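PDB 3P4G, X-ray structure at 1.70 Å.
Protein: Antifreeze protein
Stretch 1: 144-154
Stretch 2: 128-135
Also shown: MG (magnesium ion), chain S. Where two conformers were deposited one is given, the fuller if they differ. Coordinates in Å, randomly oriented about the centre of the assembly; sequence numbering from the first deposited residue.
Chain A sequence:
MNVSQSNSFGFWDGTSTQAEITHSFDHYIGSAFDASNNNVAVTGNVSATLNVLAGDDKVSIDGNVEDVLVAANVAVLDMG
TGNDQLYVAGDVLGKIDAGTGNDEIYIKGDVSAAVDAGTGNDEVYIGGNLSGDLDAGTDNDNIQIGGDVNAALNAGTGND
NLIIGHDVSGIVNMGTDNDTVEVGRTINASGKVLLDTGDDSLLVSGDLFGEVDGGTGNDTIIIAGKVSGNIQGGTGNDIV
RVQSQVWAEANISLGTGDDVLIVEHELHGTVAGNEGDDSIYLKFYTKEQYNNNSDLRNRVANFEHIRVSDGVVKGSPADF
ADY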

# COMPACT_ATOMS: atom_id res chain seq x y z
N GLN A 144 -7.92 -4.96 -0.01
CA GLN A 144 -8.24 -4.40 1.26
C GLN A 144 -7.77 -5.40 2.33
O GLN A 144 -8.09 -6.60 2.27
CB GLN A 144 -9.74 -4.24 1.39
CG GLN A 144 -10.12 -3.64 2.72
CD GLN A 144 -11.49 -2.98 2.78
OE1 GLN A 144 -11.94 -2.32 1.83
NE2 GLN A 144 -12.17 -3.16 3.92
N ILE A 145 -6.99 -4.88 3.27
CA ILE A 145 -6.42 -5.68 4.39
C ILE A 145 -6.88 -4.99 5.65
O ILE A 145 -6.49 -3.84 5.90
CB ILE A 145 -4.83 -5.69 4.34
CG1 ILE A 145 -4.27 -6.05 2.98
CG2 ILE A 145 -4.22 -6.60 5.52
CD1 ILE A 145 -4.64 -7.47 2.41
N GLY A 146 -7.66 -5.69 6.48
CA GLY A 146 -8.25 -5.08 7.66
C GLY A 146 -7.20 -4.82 8.73
O GLY A 146 -7.27 -3.81 9.42
N GLY A 147 -6.21 -5.72 8.80
CA GLY A 147 -5.13 -5.61 9.80
C GLY A 147 -3.84 -5.05 9.23
O GLY A 147 -3.81 -4.00 8.57
N ASP A 148 -2.74 -5.75 9.50
CA ASP A 148 -1.41 -5.30 9.13
C ASP A 148 -0.97 -6.00 7.85
O ASP A 148 -1.47 -7.10 7.54
CB ASP A 148 -0.44 -5.79 10.21
CG ASP A 148 -0.70 -5.17 11.55
OD1 ASP A 148 -1.01 -3.98 11.62
OD2 ASP A 148 -0.53 -5.86 12.59
N VAL A 149 -0.07 -5.34 7.13
CA VAL A 149 0.66 -5.97 6.04
C VAL A 149 2.06 -6.32 6.60
O VAL A 149 2.89 -5.42 6.84
CB VAL A 149 0.76 -5.06 4.82
CG1 VAL A 149 1.78 -5.68 3.76
CG2 VAL A 149 -0.63 -4.88 4.17
N ASN A 150 2.29 -7.61 6.85
CA ASN A 150 3.56 -8.05 7.52
C ASN A 150 4.59 -8.63 6.56
O ASN A 150 5.79 -8.79 6.89
CB ASN A 150 3.24 -9.05 8.60
CG ASN A 150 2.50 -8.43 9.71
OD1 ASN A 150 2.73 -7.27 10.03
ND2 ASN A 150 1.61 -9.19 10.34
N ALA A 151 4.14 -8.93 5.36
CA ALA A 151 4.97 -9.58 4.39
C ALA A 151 5.06 -8.76 3.08
O ALA A 151 4.80 -7.53 3.10
CB ALA A 151 4.39 -11.01 4.15
N ALA A 152 5.44 -9.37 1.95
CA ALA A 152 5.43 -8.64 0.68
C ALA A 152 4.02 -8.42 0.16
O ALA A 152 3.17 -9.30 0.27
CB ALA A 152 6.26 -9.37 -0.43
N LEU A 153 3.76 -7.27 -0.42
CA LEU A 153 2.47 -7.08 -1.08
C LEU A 153 2.81 -6.38 -2.41
O LEU A 153 3.27 -5.23 -2.45
CB LEU A 153 1.50 -6.26 -0.22
CG LEU A 153 0.05 -6.26 -0.72
CD1 LEU A 153 -0.89 -5.81 0.44
CD2 LEU A 153 -0.22 -5.38 -1.96
N ASN A 154 2.59 -7.10 -3.50
CA ASN A 154 2.88 -6.61 -4.83
C ASN A 154 1.57 -6.40 -5.58
O ASN A 154 0.88 -7.38 -5.88
CB ASN A 154 3.79 -7.62 -5.52
CG ASN A 154 5.17 -7.66 -4.89
OD1 ASN A 154 5.75 -6.62 -4.61
ND2 ASN A 154 5.67 -8.86 -4.62
MG MG S . -0.73 -5.48 14.51
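Stretch 2 (128-135) GNLSGDLD

Stretch 2 runs alongside stretch 1 in the same direction, with paired CA atoms 4.4 Å apart at Gly-147 and Asn-129, 5.0 Å apart at Val-149 and Leu-130, and within that range as far as Asn-154 beside Asp-135. Most of stretch 2 is loop or turn, its backbone mostly extended apart from Ser-131, whose psi is near 5°; it becomes strand at Leu-134 and Asp-135, which pair in parallel with Leu-153 and Asn-154.

The first clasp is at Gly-147, whose N donates to Gly-128 O at 2.9 Å. A side chain on Gly-147 would point toward stretch 2 and collide with the Asn-129 amide and Gly-128 O, so glycine leaves the hollow that the Asn-129 side chain enters. Beyond it, the backbone of Leu-130 straddles Val-149: Leu-130 N donates to Asp-148 O (2.8 Å) and Leu-130 O accepts from Asn-150 N (2.7 Å), a single bridge.

Leu-130 is also the main bump, with the largest covered area of any residue here. Its chi1 t, chi2 p side chain fills a greasy pocket, with Leu-130 CB 4.0 Å from Ile-145 CG2, and Leu-130 CD2 4.4 Å from Val-149 CG1 and 3.8 Å from Leu-153 CD1. Branched aliphatic groups suit this buried space, which asks for bulk without polarity.

At the turn the fit reverses. Ala-151 points toward stretch 2, and its methyl is small enough to nestle with CB 3.6 Å from Ser-131 O, 3.5 Å from Gly-132 O and 3.4 Å from Asp-133 OD1. That same carboxylate oxygen, Asp-133 OD1, accepts from Ala-152 N at 3.0 Å, a side chain standing in for a backbone carbonyl.

Regular pairing follows: Leu-134 N donates to Ala-152 O (3.0 Å), and Asn-154 N to Leu-134 O (2.8 Å). Leu-134 and Leu-153 share the buried face, Leu-134 CD2 lying 4.2 Å from Leu-153 CG, while Asp-135 and Asn-154 place their polar groups on the other, partly exposed face.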

# COMPACT_ATOMS: atom_id res chain seq x y z
N GLY A 128 -8.38 -9.96 8.38
CA GLY A 128 -7.33 -10.04 9.41
C GLY A 128 -5.99 -9.48 8.95
O GLY A 128 -5.92 -8.54 8.15
N ASN A 129 -4.92 -10.08 9.48
CA ASN A 129 -3.56 -9.70 9.08
C ASN A 129 -3.02 -10.44 7.88
O ASN A 129 -3.31 -11.63 7.69
CB ASN A 129 -2.59 -9.97 10.26
CG ASN A 129 -2.97 -9.19 11.52
OD1 ASN A 129 -2.96 -9.73 12.65
ND2 ASN A 129 -3.30 -7.93 11.35
N LEU A 130 -2.17 -9.78 7.11
CA LEU A 130 -1.56 -10.46 5.98
C LEU A 130 -0.14 -10.75 6.36
O LEU A 130 0.66 -9.79 6.50
CB LEU A 130 -1.63 -9.59 4.72
CG LEU A 130 -0.89 -10.14 3.49
CD1 LEU A 130 -1.61 -11.42 2.95
CD2 LEU A 130 -0.64 -9.12 2.33
N SER A 131 0.21 -12.04 6.50
CA SER A 131 1.60 -12.44 6.81
C SER A 131 2.19 -13.40 5.79
O SER A 131 3.30 -13.90 6.00
CB SER A 131 1.75 -13.02 8.23
OG SER A 131 0.92 -14.15 8.44
N GLY A 132 1.46 -13.69 4.71
CA GLY A 132 2.03 -14.40 3.55
C GLY A 132 2.16 -13.36 2.45
O GLY A 132 1.58 -12.27 2.57
N ASP A 133 2.91 -13.66 1.40
CA ASP A 133 3.13 -12.70 0.34
C ASP A 133 1.96 -12.66 -0.59
O ASP A 133 1.54 -13.69 -1.09
CB ASP A 133 4.36 -13.07 -0.52
CG ASP A 133 5.66 -12.96 0.24
OD1 ASP A 133 5.75 -12.31 1.33
OD2 ASP A 133 6.65 -13.51 -0.26
N LEU A 134 1.43 -11.47 -0.80
CA LEU A 134 0.34 -11.30 -1.75
C LEU A 134 0.80 -10.68 -3.06
O LEU A 134 1.59 -9.68 -3.08
CB LEU A 134 -0.73 -10.40 -1.11
CG LEU A 134 -2.05 -10.30 -1.92
CD1 LEU A 134 -3.18 -10.06 -0.94
CD2 LEU A 134 -2.08 -9.15 -2.83
N ASP A 135 0.30 -11.24 -4.17
CA ASP A 135 0.54 -10.62 -5.48
C ASP A 135 -0.78 -10.42 -6.18
O ASP A 135 -1.49 -11.39 -6.45
CB ASP A 135 1.46 -11.50 -6.35
CG ASP A 135 2.05 -10.72 -7.51
OD1 ASP A 135 3.31 -10.70 -7.73
OD2 ASP A 135 1.30 -10.02 -8.15
O HOH W 1 -1.74 -3.70 14.16
O HOH W 2 0.92 -4.23 14.37
O HOH W 3 -0.64 -5.15 16.45
O HOH W 4 -2.02 -7.03 14.80
O HOH W 5 0.74 -6.87 15.00